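Local coordinates for protein protease (PDB 5EUF) that probably acts as a zinc-dependent M16-family peptidase, a virulence factor that cleaves the cytoplasmic domain of the human cell-adhesion protein JAM-A, at residues Met303-Gln306 / Asp307-Phe311; Lys257-Ala260 / Phe261-Asp265; Leu208-Lys211 / His212-Leu216; Phe109-Thr112 / Met113-Asn117. All blocks are in the same frame, centred on the assembly; numbering follows the deposited sequence.

How the interactions relate
The four contacts form two pairs more than 30 Å apart, centre to centre. Interactions 1 and 2 sit on neighbouring strands of one sheet: 303-311, a loop running into strand 309-317, lies against 257-265, the end of strand 251-258 and the turn after it, and Ser309 N probably bonds to Val258 O. Interaction 1 is partly buried and polar at its tip, whereas interaction 2 is a surface turn with a CH-pi contact of proline on histidine. Interactions 3 and 4, also partly buried, are the C-terminal ends of two helices that touch, Phe213 and Leu216 against Met113. Both rely on backbone carbonyls; a histidine supplements them in interaction 3, a threonine hydroxyl in interaction 4.

Interaction 1 (Met303-Gln306 / Asp307-Phe311); sequences MQLQ and DESVF
Met303 N donates to Val310 O at 3.3 Å, a weak bond, bent to 129° at the hydrogen. It lies where a beta hairpin closes: Met303 follows strand 295-302, Val310 is already in strand 309-317, and the two arms of the loop run almost antiparallel, 168° apart. Met303 CB also lies 3.4 Å from Val310 O. Beyond CB this side chain, built as selenomethionine, bends at chi2 (-138°) and leads off to Tyr147 and Phe151 of helix 142-154. Farther round the loop Ser309 turns its side chain inward toward Leu305. Leu305 N has a long, weak bond to the hydroxyl, whose exact place in the model is doubtful. The leucine chain comes alongside, Leu305 CB 3.9 Å from Ser309 CB and Leu305 CD1 4.1 Å from Ser309 CA. At the tip the polar ends of Gln306 and Asp307 find partners outside the loop: Asp307 OD2 takes a salt bridge from Arg42 and a hydrogen bond from His158, and Gln306 OE1 bonds to Gln378 NE2. With its internal bonds all weak, the loop probably owes its shape as much to these tip partners as to its own closure.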
loop_
_atom_site.group_PDB
_atom_site.type_symbol
_atom_site.label_atom_id
_atom_site.label_comp_id
_atom_site.label_asym_id
_atom_site.label_seq_id
_atom_site.Cartn_x
_atom_site.Cartn_y
_atom_site.Cartn_z
HETATM N N MSE B 303 -14.525 -14.833 4.842
HETATM C CA MSE B 303 -14.242 -13.735 5.746
HETATM C C MSE B 303 -15.333 -12.690 5.605
HETATM O O MSE B 303 -15.625 -12.229 4.501
HETATM C CB MSE B 303 -12.872 -13.136 5.445
HETATM C CG MSE B 303 -11.794 -14.185 5.260
HETATM SE SE MSE B 303 -10.147 -13.664 6.132
HETATM C CE MSE B 303 -9.299 -15.415 6.230
ATOM N N GLN B 304 -15.959 -12.333 6.718
ATOM C CA GLN B 304 -17.024 -11.346 6.670
ATOM C C GLN B 304 -16.484 -10.011 7.150
ATOM O O GLN B 304 -16.854 -9.516 8.218
ATOM C CB GLN B 304 -18.223 -11.796 7.505
ATOM C CG GLN B 304 -19.556 -11.277 6.993
ATOM C CD GLN B 304 -20.735 -11.937 7.672
ATOM O OE1 GLN B 304 -20.607 -13.012 8.259
ATOM N NE2 GLN B 304 -21.894 -11.294 7.600
ATOM N N LEU B 305 -15.587 -9.447 6.349
ATOM C CA LEU B 305 -14.948 -8.176 6.659
ATOM C C LEU B 305 -15.931 -7.028 6.479
ATOM O O LEU B 305 -16.876 -7.128 5.694
ATOM C CB LEU B 305 -13.719 -7.968 5.776
ATOM C CG LEU B 305 -12.626 -9.037 5.856
ATOM C CD1 LEU B 305 -11.619 -8.857 4.731
ATOM C CD2 LEU B 305 -11.934 -8.979 7.204
ATOM N N GLN B 306 -15.697 -5.944 7.211
ATOM C CA GLN B 306 -16.587 -4.787 7.199
ATOM C C GLN B 306 -16.727 -4.184 5.803
ATOM O O GLN B 306 -17.836 -4.059 5.287
ATOM C CB GLN B 306 -16.086 -3.734 8.187
ATOM C CG GLN B 306 -16.918 -2.471 8.236
ATOM C CD GLN B 306 -16.548 -1.581 9.406
ATOM O OE1 GLN B 306 -15.983 -2.044 10.398
ATOM N NE2 GLN B 306 -16.862 -0.295 9.295
ATOM N N ASP B 307 -15.603 -3.820 5.193
ATOM C CA ASP B 307 -15.609 -3.286 3.832
ATOM C C ASP B 307 -15.587 -4.426 2.818
ATOM O O ASP B 307 -15.942 -5.553 3.159
ATOM C CB ASP B 307 -14.425 -2.344 3.623
ATOM C CG ASP B 307 -14.530 -1.089 4.470
ATOM O OD1 ASP B 307 -15.664 -0.599 4.665
ATOM O OD2 ASP B 307 -13.486 -0.597 4.944
ATOM N N GLU B 308 -15.184 -4.138 1.580
ATOM C CA GLU B 308 -15.149 -5.169 0.543
ATOM C C GLU B 308 -14.316 -6.362 0.998
ATOM O O GLU B 308 -13.131 -6.233 1.295
ATOM C CB GLU B 308 -14.600 -4.623 -0.773
ATOM C CG GLU B 308 -14.524 -5.687 -1.860
ATOM C CD GLU B 308 -14.240 -5.119 -3.232
ATOM O OE1 GLU B 308 -14.445 -5.850 -4.226
ATOM O OE2 GLU B 308 -13.811 -3.949 -3.318
ATOM N N SER B 309 -14.957 -7.523 1.052
ATOM C CA SER B 309 -14.379 -8.685 1.713
ATOM C C SER B 309 -13.778 -9.685 0.739
ATOM O O SER B 309 -13.658 -9.417 -0.457
ATOM C CB SER B 309 -15.441 -9.377 2.573
ATOM O OG SER B 309 -14.922 -10.540 3.189
ATOM N N VAL B 310 -13.415 -10.848 1.268
ATOM C CA VAL B 310 -12.719 -11.865 0.496
ATOM C C VAL B 310 -13.161 -13.276 0.888
ATOM O O VAL B 310 -13.229 -13.615 2.071
ATOM C CB VAL B 310 -11.184 -11.729 0.670
ATOM C CG1 VAL B 310 -10.488 -13.065 0.502
ATOM C CG2 VAL B 310 -10.629 -10.708 -0.312
ATOM N N PHE B 311 -13.483 -14.084 -0.118
ATOM C CA PHE B 311 -13.701 -15.512 0.081
ATOM C C PHE B 311 -12.386 -16.221 -0.200
ATOM O O PHE B 311 -11.827 -16.087 -1.286
ATOM C CB PHE B 311 -14.810 -16.035 -0.832
ATOM C CG PHE B 311 -15.349 -17.375 -0.425
ATOM C CD1 PHE B 311 -14.640 -18.535 -0.691
ATOM C CD2 PHE B 311 -16.572 -17.474 0.215
ATOM C CE1 PHE B 311 -15.136 -19.769 -0.319
ATOM C CE2 PHE B 311 -17.076 -18.705 0.586
ATOM C CZ PHE B 311 -16.357 -19.855 0.319
#

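Interaction 2 (Lys257-Ala260 / Phe261-Asp265); sequences KVPA and FKHKD
Pro259 lays its CB over one face of the His263 ring, 3.7 Å from the ring centroid, a CH-pi contact displaced toward the rim nearest CG and CD2. Two torsions bring the imidazole there: chi1 of -160° sends CG away from the backbone N of His263, and chi2 of -89° turns one ring face to Pro259 CB. The same setting brings His263 ND1 round to Asp265 N, which donates to it at 3.0 Å and 168°, slightly tilted from the ring plane. This is a capping bond just ahead of helix 266-276, and it leaves ND1 as the acceptor. The chain reaches this point from strand 251-258 through a type I beta turn, Ala260 to His263, whose closing bond from His263 N to Ala260 O is weak at 3.4 Å; Gln266 NE2, at the start of the helix, also bonds to that carbonyl. Phe261 goes the other way: with CG anti to the backbone N, its side chain carries the ring off to meet Tyr375 edge-to-face. Tyr406 of helix 396-406 touches both Pro259 and His263.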
loop_
_atom_site.group_PDB
_atom_site.type_symbol
_atom_site.label_atom_id
_atom_site.label_comp_id
_atom_site.label_asym_id
_atom_site.label_seq_id
_atom_site.Cartn_x
_atom_site.Cartn_y
_atom_site.Cartn_z
ATOM N N LYS B 257 -12.872 -11.739 -4.616
ATOM C CA LYS B 257 -13.480 -10.555 -4.019
ATOM C C LYS B 257 -14.954 -10.797 -3.735
ATOM O O LYS B 257 -15.628 -11.538 -4.450
ATOM C CB LYS B 257 -13.307 -9.333 -4.923
ATOM C CG LYS B 257 -11.910 -8.737 -4.889
ATOM C CD LYS B 257 -11.585 -8.136 -3.527
ATOM C CE LYS B 257 -10.128 -7.701 -3.456
ATOM N NZ LYS B 257 -9.751 -6.776 -4.564
ATOM N N VAL B 258 -15.450 -10.155 -2.686
ATOM C CA VAL B 258 -16.777 -10.447 -2.177
ATOM C C VAL B 258 -17.344 -9.192 -1.509
ATOM O O VAL B 258 -16.581 -8.371 -0.995
ATOM C CB VAL B 258 -16.716 -11.656 -1.203
ATOM C CG1 VAL B 258 -17.383 -11.358 0.132
ATOM C CG2 VAL B 258 -17.304 -12.894 -1.865
ATOM N N PRO B 259 -18.678 -9.020 -1.547
ATOM C CA PRO B 259 -19.345 -7.829 -0.999
ATOM C C PRO B 259 -19.002 -7.538 0.459
ATOM O O PRO B 259 -18.434 -8.385 1.150
ATOM C CB PRO B 259 -20.830 -8.172 -1.133
ATOM C CG PRO B 259 -20.892 -9.121 -2.266
ATOM C CD PRO B 259 -19.642 -9.945 -2.169
ATOM N N ALA B 260 -19.357 -6.341 0.918
ATOM C CA ALA B 260 -19.098 -5.931 2.295
ATOM C C ALA B 260 -19.970 -6.691 3.303
ATOM O O ALA B 260 -20.863 -7.450 2.922
ATOM C CB ALA B 260 -19.303 -4.433 2.437
ATOM N N PHE B 261 -19.703 -6.464 4.588
ATOM C CA PHE B 261 -20.305 -7.217 5.692
ATOM C C PHE B 261 -21.825 -7.336 5.627
ATOM O O PHE B 261 -22.376 -8.430 5.759
ATOM C CB PHE B 261 -19.907 -6.575 7.029
ATOM C CG PHE B 261 -20.458 -7.283 8.241
ATOM C CD1 PHE B 261 -19.752 -8.316 8.833
ATOM C CD2 PHE B 261 -21.667 -6.899 8.802
ATOM C CE1 PHE B 261 -20.247 -8.965 9.953
ATOM C CE2 PHE B 261 -22.169 -7.546 9.918
ATOM C CZ PHE B 261 -21.457 -8.580 10.494
ATOM N N LYS B 262 -22.500 -6.210 5.426
ATOM C CA LYS B 262 -23.949 -6.146 5.596
ATOM C C LYS B 262 -24.715 -6.516 4.328
ATOM O O LYS B 262 -25.776 -5.959 4.052
ATOM C CB LYS B 262 -24.349 -4.743 6.056
ATOM C CG LYS B 262 -25.506 -4.711 7.030
ATOM C CD LYS B 262 -25.649 -3.333 7.648
ATOM C CE LYS B 262 -24.350 -2.892 8.301
ATOM N NZ LYS B 262 -24.481 -1.558 8.952
ATOM N N HIS B 263 -24.178 -7.461 3.565
ATOM C CA HIS B 263 -24.767 -7.826 2.281
ATOM C C HIS B 263 -25.677 -9.039 2.424
ATOM O O HIS B 263 -25.550 -9.812 3.374
ATOM C CB HIS B 263 -23.668 -8.101 1.253
ATOM C CG HIS B 263 -24.133 -8.023 -0.169
ATOM N ND1 HIS B 263 -24.636 -9.110 -0.850
ATOM C CD2 HIS B 263 -24.157 -6.988 -1.042
ATOM C CE1 HIS B 263 -24.956 -8.748 -2.079
ATOM N NE2 HIS B 263 -24.677 -7.465 -2.221
ATOM N N LYS B 264 -26.596 -9.199 1.477
ATOM C CA LYS B 264 -27.558 -10.296 1.519
ATOM C C LYS B 264 -26.920 -11.627 1.134
ATOM O O LYS B 264 -27.330 -12.686 1.611
ATOM C CB LYS B 264 -28.742 -10.000 0.595
ATOM N N ASP B 265 -25.911 -11.567 0.271
ATOM C CA ASP B 265 -25.283 -12.775 -0.253
ATOM C C ASP B 265 -24.314 -13.397 0.742
ATOM O O ASP B 265 -23.799 -14.489 0.509
ATOM C CB ASP B 265 -24.559 -12.472 -1.566
ATOM C CG ASP B 265 -25.513 -12.332 -2.738
ATOM O OD1 ASP B 265 -26.572 -12.997 -2.726
ATOM O OD2 ASP B 265 -25.204 -11.561 -3.672
#

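Interaction 3 (Leu208-Lys211 / His212-Leu216)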
loop_
_atom_site.group_PDB
_atom_site.type_symbol
_atom_site.label_atom_id
_atom_site.label_comp_id
_atom_site.label_asym_id
_atom_site.label_seq_id
_atom_site.Cartn_x
_atom_site.Cartn_y
_atom_site.Cartn_z
ATOM N N LEU B 208 -24.351 -1.097 36.836
ATOM C CA LEU B 208 -22.954 -1.365 37.155
ATOM C C LEU B 208 -22.032 -0.801 36.081
ATOM O O LEU B 208 -20.928 -0.344 36.375
ATOM C CB LEU B 208 -22.714 -2.866 37.331
ATOM C CG LEU B 208 -22.549 -3.340 38.779
ATOM C CD1 LEU B 208 -23.739 -2.919 39.627
ATOM C CD2 LEU B 208 -22.351 -4.845 38.838
ATOM N N THR B 209 -22.488 -0.833 34.834
ATOM C CA THR B 209 -21.730 -0.234 33.746
ATOM C C THR B 209 -21.787 1.287 33.855
ATOM O O THR B 209 -20.778 1.969 33.671
ATOM C CB THR B 209 -22.254 -0.683 32.375
ATOM O OG1 THR B 209 -22.017 -2.087 32.217
ATOM C CG2 THR B 209 -21.542 0.064 31.265
ATOM N N LYS B 210 -22.969 1.811 34.168
ATOM C CA LYS B 210 -23.131 3.239 34.422
ATOM C C LYS B 210 -22.239 3.676 35.571
ATOM O O LYS B 210 -21.722 4.790 35.582
ATOM C CB LYS B 210 -24.589 3.581 34.738
ATOM C CG LYS B 210 -25.515 3.599 33.535
ATOM C CD LYS B 210 -26.915 4.038 33.942
ATOM C CE LYS B 210 -27.868 4.035 32.757
ATOM N NZ LYS B 210 -29.230 4.507 33.133
ATOM N N LYS B 211 -22.062 2.787 36.541
ATOM C CA LYS B 211 -21.216 3.071 37.692
ATOM C C LYS B 211 -19.767 3.318 37.275
ATOM O O LYS B 211 -19.125 4.246 37.764
ATOM C CB LYS B 211 -21.284 1.924 38.703
ATOM C CG LYS B 211 -20.287 2.047 39.845
ATOM C CD LYS B 211 -20.513 0.996 40.919
ATOM C CE LYS B 211 -19.562 1.197 42.092
ATOM N NZ LYS B 211 -19.796 0.215 43.191
ATOM N N HIS B 212 -19.259 2.503 36.357
ATOM C CA HIS B 212 -17.840 2.550 36.021
ATOM C C HIS B 212 -17.518 3.308 34.732
ATOM O O HIS B 212 -16.381 3.731 34.531
ATOM C CB HIS B 212 -17.284 1.128 35.923
ATOM C CG HIS B 212 -17.346 0.367 37.210
ATOM N ND1 HIS B 212 -18.411 -0.441 37.545
ATOM C CD2 HIS B 212 -16.479 0.298 38.247
ATOM C CE1 HIS B 212 -18.195 -0.980 38.732
ATOM N NE2 HIS B 212 -17.030 -0.547 39.180
ATOM N N PHE B 213 -18.507 3.490 33.866
ATOM C CA PHE B 213 -18.222 4.015 32.536
ATOM C C PHE B 213 -18.891 5.350 32.202
ATOM O O PHE B 213 -18.425 6.069 31.321
ATOM C CB PHE B 213 -18.615 2.973 31.483
ATOM C CG PHE B 213 -17.792 1.717 31.539
ATOM C CD1 PHE B 213 -16.632 1.597 30.789
ATOM C CD2 PHE B 213 -18.173 0.658 32.345
ATOM C CE1 PHE B 213 -15.869 0.443 30.839
ATOM C CE2 PHE B 213 -17.415 -0.499 32.399
ATOM C CZ PHE B 213 -16.260 -0.606 31.644
ATOM N N GLU B 214 -19.973 5.684 32.897
ATOM C CA GLU B 214 -20.742 6.881 32.561
ATOM C C GLU B 214 -19.936 8.164 32.757
ATOM O O GLU B 214 -20.163 9.160 32.066
ATOM C CB GLU B 214 -22.025 6.943 33.393
ATOM C CG GLU B 214 -23.018 7.998 32.930
ATOM C CD GLU B 214 -24.246 8.071 33.817
ATOM O OE1 GLU B 214 -24.092 8.072 35.058
ATOM O OE2 GLU B 214 -25.367 8.124 33.269
ATOM N N SER B 215 -18.990 8.133 33.689
ATOM C CA SER B 215 -18.214 9.321 34.028
ATOM C C SER B 215 -16.945 9.463 33.186
ATOM O O SER B 215 -16.243 10.468 33.282
ATOM C CB SER B 215 -17.855 9.303 35.516
ATOM O OG SER B 215 -17.502 7.997 35.937
ATOM N N LEU B 216 -16.652 8.463 32.361
ATOM C CA LEU B 216 -15.485 8.527 31.482
ATOM C C LEU B 216 -15.713 9.543 30.368
ATOM O O LEU B 216 -16.813 9.648 29.827
ATOM C CB LEU B 216 -15.165 7.152 30.891
ATOM C CG LEU B 216 -14.622 6.118 31.881
ATOM C CD1 LEU B 216 -14.073 4.912 31.152
ATOM C CD2 LEU B 216 -13.554 6.732 32.772
HETATM O O HOH W 1 -23.842 6.142 37.643
#
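His212 ND1 donates to Leu208 O at 2.8 Å and 157°, with the oxygen close to the ring plane and the donor tilted 20° from the carbonyl plane. His212 N reaches the same oxygen more weakly, so one carbonyl takes both the backbone and the side chain of the residue four places on. The ring can do this because CG stands beside the backbone N (chi1 -63°), folding the imidazole back along the helix.

The tight side belongs to Thr209 and Phe213. Phe213 N bonds to Thr209 O at 2.7 Å. Thr209 CG2 comes within 3.6 Å of Phe213 CD2 as the two side chains cross, and the threonine hydroxyl bonds back to Val205 O. Leu106 and Met113 of helix 102-113 pack on this buried side.

Here helix 202-213 runs out into a type I turn from Phe213 to Leu216, closed by Leu216 N on Phe213 O; Asn15 ND2 bonds to the carbonyls of both residues.

The solvent side is looser. Lys211, extended beyond CG, runs alongside His212 with CG over one ring face, 4.0 Å from the centroid. Glu214 N gives only a weak bond to Lys210 O, and a water donates weakly to that oxygen and, at 3.2 Å, to Glu214 OE1. The charged ends of Lys210 and Glu214 do not meet: Lys210 NZ and Glu214 OE2 lie 5.3 Å apart, so any attraction is probably modest.

Interaction 4 (Phe109-Thr112 / Met113-Asn117)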
loop_
_atom_site.group_PDB
_atom_site.type_symbol
_atom_site.label_atom_id
_atom_site.label_comp_id
_atom_site.label_asym_id
_atom_site.label_seq_id
_atom_site.Cartn_x
_atom_site.Cartn_y
_atom_site.Cartn_z
ATOM N N PHE B 109 -12.104 -3.044 33.410
ATOM C CA PHE B 109 -12.211 -2.598 32.027
ATOM C C PHE B 109 -12.330 -1.082 31.940
ATOM O O PHE B 109 -11.816 -0.466 31.006
ATOM C CB PHE B 109 -13.401 -3.265 31.339
ATOM C CG PHE B 109 -13.085 -4.616 30.765
ATOM C CD1 PHE B 109 -11.853 -4.863 30.186
ATOM C CD2 PHE B 109 -14.017 -5.639 30.809
ATOM C CE1 PHE B 109 -11.556 -6.106 29.656
ATOM C CE2 PHE B 109 -13.726 -6.884 30.280
ATOM C CZ PHE B 109 -12.495 -7.116 29.704
ATOM N N ALA B 110 -13.005 -0.480 32.913
ATOM C CA ALA B 110 -13.082 0.972 32.982
ATOM C C ALA B 110 -11.703 1.529 33.313
ATOM O O ALA B 110 -11.333 2.620 32.881
ATOM C CB ALA B 110 -14.103 1.408 34.015
ATOM N N GLU B 111 -10.949 0.747 34.076
ATOM C CA GLU B 111 -9.605 1.116 34.500
ATOM C C GLU B 111 -8.626 1.201 33.322
ATOM O O GLU B 111 -7.648 1.945 33.374
ATOM C CB GLU B 111 -9.101 0.108 35.537
ATOM C CG GLU B 111 -7.802 0.488 36.210
ATOM C CD GLU B 111 -7.929 1.736 37.057
ATOM O OE1 GLU B 111 -9.007 1.944 37.657
ATOM O OE2 GLU B 111 -6.951 2.511 37.119
ATOM N N THR B 112 -8.891 0.445 32.260
ATOM C CA THR B 112 -7.999 0.426 31.103
ATOM C C THR B 112 -8.507 1.296 29.952
ATOM O O THR B 112 -7.751 1.638 29.040
ATOM C CB THR B 112 -7.789 -1.008 30.574
ATOM O OG1 THR B 112 -9.040 -1.545 30.128
ATOM C CG2 THR B 112 -7.213 -1.903 31.658
HETATM N N MSE B 113 -9.788 1.643 29.987
HETATM C CA MSE B 113 -10.384 2.425 28.911
HETATM C C MSE B 113 -10.013 3.900 29.003
HETATM O O MSE B 113 -9.387 4.448 28.094
HETATM C CB MSE B 113 -11.905 2.273 28.916
HETATM C CG MSE B 113 -12.617 3.177 27.924
HETATM SE SE MSE B 113 -14.322 2.435 27.350
HETATM C CE MSE B 113 -15.520 3.710 28.184
ATOM N N GLY B 114 -10.401 4.542 30.100
ATOM C CA GLY B 114 -10.191 5.971 30.247
ATOM C C GLY B 114 -9.184 6.325 31.319
ATOM O O GLY B 114 -9.275 7.381 31.943
ATOM N N SER B 115 -8.209 5.449 31.521
ATOM C CA SER B 115 -7.261 5.616 32.610
ATOM C C SER B 115 -5.926 4.936 32.311
ATOM O O SER B 115 -5.039 4.882 33.160
ATOM C CB SER B 115 -7.868 5.066 33.903
ATOM O OG SER B 115 -6.966 5.164 34.986
ATOM N N LEU B 116 -5.789 4.418 31.094
ATOM C CA LEU B 116 -4.568 3.732 30.687
ATOM C C LEU B 116 -3.455 4.717 30.356
ATOM O O LEU B 116 -3.558 5.474 29.391
ATOM C CB LEU B 116 -4.836 2.839 29.473
ATOM C CG LEU B 116 -3.634 2.096 28.883
ATOM C CD1 LEU B 116 -3.263 0.896 29.740
ATOM C CD2 LEU B 116 -3.914 1.672 27.450
ATOM N N ASN B 117 -2.392 4.712 31.154
ATOM C CA ASN B 117 -1.220 5.510 30.819
ATOM C C ASN B 117 -0.205 4.650 30.081
ATOM O O ASN B 117 0.063 3.513 30.468
ATOM C CB ASN B 117 -0.595 6.145 32.066
ATOM C CG ASN B 117 -0.237 5.129 33.133
ATOM O OD1 ASN B 117 0.774 4.434 33.034
ATOM N ND2 ASN B 117 -1.053 5.059 34.177
#
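Met113 N reaches back to Phe109 O at 3.1 Å and to Ala110 O at 3.4 Å, both weak bonds, as helix 102-113 comes to its C-terminal end. Gly114 is the first residue to leave helical backbone angles, and the chain then turns off toward helix 120-139.

Side-chain hydroxyls supplement these backbone bonds. Thr112 holds OG1 between its backbone N and carbonyl carbon (chi1 62°), the setting that lets it donate to Phe109 O at 3.1 Å. The approach is well to one side, 114° at the oxygen and 35° out of the carbonyl plane. Thr112 N adds a weak bond, so Phe109 O takes three donors. Farther out, Ser115 OG gives a weak bond of 3.4 Å to Glu111 OE2. The glutamate bends at chi2 to come back toward the serine, but its firmer partners are Asn65 N and Thr63 OG1, which join the helix end to the loop after the zinc-binding helix 51-58.

The rest is packing. Met113, built as selenomethionine, runs away from the turn to Pro189 and Tyr37, while the Phe109 side chain packs on Val33 and Val35 of strand 30-37 and on Tyr93 and Ile95 of strand 91-98. Across the turn the contacts are of carbon on backbone oxygen: Ser115 CB lies 3.2 Å from Glu111 O, and one residue on Leu116 CB sits 3.2 Å from Thr112 O.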